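Local structure of NS6 protease (Murine norovirus 1, 4ASH) at residues A[156-161]-A[170-175]. The protein is a chymotrypsin-like cysteine protease that probably cleaves the viral polyprotein into its mature non-structural proteins. The protein carries 1 engineered substitution. Sequence-based numbering, arbitrary orientation.
Sequences IGVHVA and IAATHG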
ATOM      1  N   ILE A 156      -6.601   0.731  -1.037  1.00 17.51           N
ATOM      2  CA  ILE A 156      -6.435   1.705  -2.116  1.00 16.49           C
ATOM      3  C   ILE A 156      -5.003   1.954  -2.562  1.00 16.02           C
ATOM      4  O   ILE A 156      -4.764   2.604  -3.590  1.00 15.51           O
ATOM      5  CB  ILE A 156      -7.098   3.046  -1.773  1.00 19.85           C
ATOM      6  CG1 ILE A 156      -6.388   3.716  -0.594  1.00 18.88           C
ATOM      7  CG2 ILE A 156      -8.579   2.843  -1.505  1.00 22.64           C
ATOM      8  CD1 ILE A 156      -6.848   5.158  -0.362  1.00 21.07           C
ATOM      9  N   GLY A 157      -4.043   1.444  -1.804  1.00 15.61           N
ATOM     10  CA  GLY A 157      -2.652   1.683  -2.125  1.00 15.87           C
ATOM     11  C   GLY A 157      -1.759   1.292  -0.966  1.00 15.30           C
ATOM     12  O   GLY A 157      -2.238   0.781   0.049  1.00 15.07           O
ATOM     13  N   VAL A 158      -0.461   1.540  -1.119  1.00 15.48           N
ATOM     14  CA  VAL A 158       0.497   1.238  -0.066  1.00 14.74           C
ATOM     15  C   VAL A 158       1.334   2.462   0.298  1.00 14.25           C
ATOM     16  O   VAL A 158       1.639   3.308  -0.546  1.00 17.23           O
ATOM     17  CB  VAL A 158       1.431   0.062  -0.449  1.00 15.14           C
ATOM     18  CG1 VAL A 158       0.627  -1.235  -0.650  1.00 16.14           C
ATOM     19  CG2 VAL A 158       2.250   0.364  -1.680  1.00 16.73           C
ATOM     20  N   HIS A 159       1.734   2.538   1.565  1.00 12.31           N
ATOM     21  CA  HIS A 159       2.516   3.685   2.010  1.00 14.02           C
ATOM     22  C   HIS A 159       3.889   3.710   1.344  1.00 14.81           C
ATOM     23  O   HIS A 159       4.585   2.693   1.295  1.00 15.44           O
ATOM     24  CB  HIS A 159       2.717   3.611   3.514  1.00 15.72           C
ATOM     25  CG  HIS A 159       3.410   4.825   4.054  1.00 14.79           C
ATOM     26  ND1 HIS A 159       2.863   6.070   3.937  1.00 16.06           N
ATOM     27  CD2 HIS A 159       4.623   4.976   4.642  1.00 16.37           C
ATOM     28  CE1 HIS A 159       3.687   6.962   4.482  1.00 15.83           C
ATOM     29  NE2 HIS A 159       4.765   6.328   4.893  1.00 15.51           N
ATOM     30  N   VAL A 160       4.310   4.872   0.846  1.00 14.21           N
ATOM     31  CA  VAL A 160       5.668   4.937   0.302  1.00 12.83           C
ATOM     32  C   VAL A 160       6.541   6.090   0.807  1.00 16.17           C
ATOM     33  O   VAL A 160       7.756   5.942   0.890  1.00 17.11           O
ATOM     34  CB  VAL A 160       5.688   4.911  -1.237  1.00 15.41           C
ATOM     35  CG1 VAL A 160       5.011   3.639  -1.729  1.00 16.55           C
ATOM     36  CG2 VAL A 160       5.006   6.174  -1.813  1.00 15.98           C
ATOM     37  N   ALA A 161       5.929   7.225   1.114  1.00 16.11           N
ATOM     38  CA  ALA A 161       6.711   8.428   1.461  1.00 15.51           C
ATOM     39  C   ALA A 161       5.995   9.389   2.389  1.00 16.04           C
ATOM     40  O   ALA A 161       4.772   9.341   2.547  1.00 15.13           O
ATOM     41  CB  ALA A 161       7.151   9.154   0.193  1.00 18.95           C
ATOM     42  N   ILE A 170       2.271   9.901   1.129  1.00 15.26           N
ATOM     43  CA  ILE A 170       1.969   9.465  -0.234  1.00 15.56           C
ATOM     44  C   ILE A 170       1.722   7.970  -0.233  1.00 17.46           C
ATOM     45  O   ILE A 170       2.536   7.206   0.293  1.00 15.72           O
ATOM     46  CB  ILE A 170       3.151   9.725  -1.207  1.00 18.75           C
ATOM     47  CG1 ILE A 170       3.629  11.182  -1.123  1.00 20.33           C
ATOM     48  CG2 ILE A 170       2.776   9.306  -2.651  1.00 18.65           C
ATOM     49  CD1 ILE A 170       2.582  12.230  -1.529  1.00 23.70           C
ATOM     50  N   ALA A 171       0.607   7.560  -0.826  1.00 16.88           N
ATOM     51  CA  ALA A 171       0.348   6.156  -1.083  1.00 17.75           C
ATOM     52  C   ALA A 171       0.580   5.909  -2.563  1.00 18.57           C
ATOM     53  O   ALA A 171       0.076   6.653  -3.408  1.00 18.01           O
ATOM     54  CB  ALA A 171      -1.079   5.809  -0.708  1.00 17.77           C
ATOM     55  N   ALA A 172       1.360   4.885  -2.886  1.00 15.22           N
ATOM     56  CA  ALA A 172       1.480   4.470  -4.274  1.00 15.31           C
ATOM     57  C   ALA A 172       0.237   3.675  -4.631  1.00 15.98           C
ATOM     58  O   ALA A 172      -0.264   2.904  -3.813  1.00 15.94           O
ATOM     59  CB  ALA A 172       2.738   3.642  -4.480  1.00 18.24           C
ATOM     60  N   THR A 173      -0.285   3.912  -5.835  1.00 16.73           N
ATOM     61  CA  THR A 173      -1.445   3.171  -6.325  1.00 16.65           C
ATOM     62  C   THR A 173      -1.060   2.341  -7.541  1.00 16.45           C
ATOM     63  O   THR A 173       0.009   2.519  -8.117  1.00 18.52           O
ATOM     64  CB  THR A 173      -2.596   4.119  -6.673  1.00 20.70           C
ATOM     65  OG1 THR A 173      -2.159   5.042  -7.678  1.00 25.26           O
ATOM     66  CG2 THR A 173      -3.025   4.903  -5.437  1.00 18.98           C
ATOM     67  N   HIS A 174      -1.942   1.432  -7.950  1.00 16.82           N
ATOM     68  CA  HIS A 174      -1.563   0.423  -8.937  1.00 20.51           C
ATOM     69  C   HIS A 174      -1.644   0.843 -10.405  1.00 19.41           C
ATOM     70  O   HIS A 174      -0.980   0.252 -11.264  1.00 25.00           O
ATOM     71  CB  HIS A 174      -2.365  -0.865  -8.719  1.00 18.95           C
ATOM     72  CG  HIS A 174      -3.774  -0.799  -9.224  1.00 15.73           C
ATOM     73  ND1 HIS A 174      -4.095  -0.880 -10.567  1.00 20.33           N
ATOM     74  CD2 HIS A 174      -4.952  -0.681  -8.567  1.00 17.19           C
ATOM     75  CE1 HIS A 174      -5.406  -0.807 -10.711  1.00 20.64           C
ATOM     76  NE2 HIS A 174      -5.953  -0.694  -9.509  1.00 20.31           N
ATOM     77  N   GLY A 175      -2.450   1.850 -10.690  1.00 17.86           N
ATOM     78  CA  GLY A 175      -2.713   2.218 -12.074  1.00 21.44           C
ATOM     79  C   GLY A 175      -2.005   3.478 -12.538  1.00 18.63           C
ATOM     80  O   GLY A 175      -1.409   4.215 -11.736  1.00 22.41           O
TER
HETATM   81  O   HOH W   1      -3.955   1.070  -5.747  1.00 17.28           O
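Val158 and Ala172 grip each other through both backbone bonds of an antiparallel pair, in the hairpin of strands 152-162 and 168-172 that belongs to one sheet of the trypsin-like fold. Val158 N reaches Ala172 O at 3.0 Å, and Ala172 N returns to Val158 O at 2.8 Å; that oxygen also takes a CA-H contact from Ala171. Beyond the His159-Ala171 pair, a classic beta bulge sets Val160 and Ala161 against Ile170. Ile170 O takes a nearly straight bond from Val160 N (164° at the hydrogen). Ala161 N adds a weak one to Ile170 O, 3.5 Å long. Side chains pack closely around Val160: CG1, anti to its own carbonyl carbon (chi1 -58°), lies 3.6 Å from Ala172 CB, while CG2 meets Ile170 CG2. This valine also touches Ala30 of strand 26-30. On the face that carries His159 and Ala171, the His159 ring keeps one face near Ala161 N, and its ND1 is hydrogen-bonded to Tyr145 OH, as in the S1 pocket of related viral proteases. Past Ala172 the strand pairing ends; Thr173 CG2 still lies 3.4 Å from Ile156 O, but partly exposed His174 and Gly175 make no direct contact with 156-161, and a water donates to Ile156 O and accepts from His174 N.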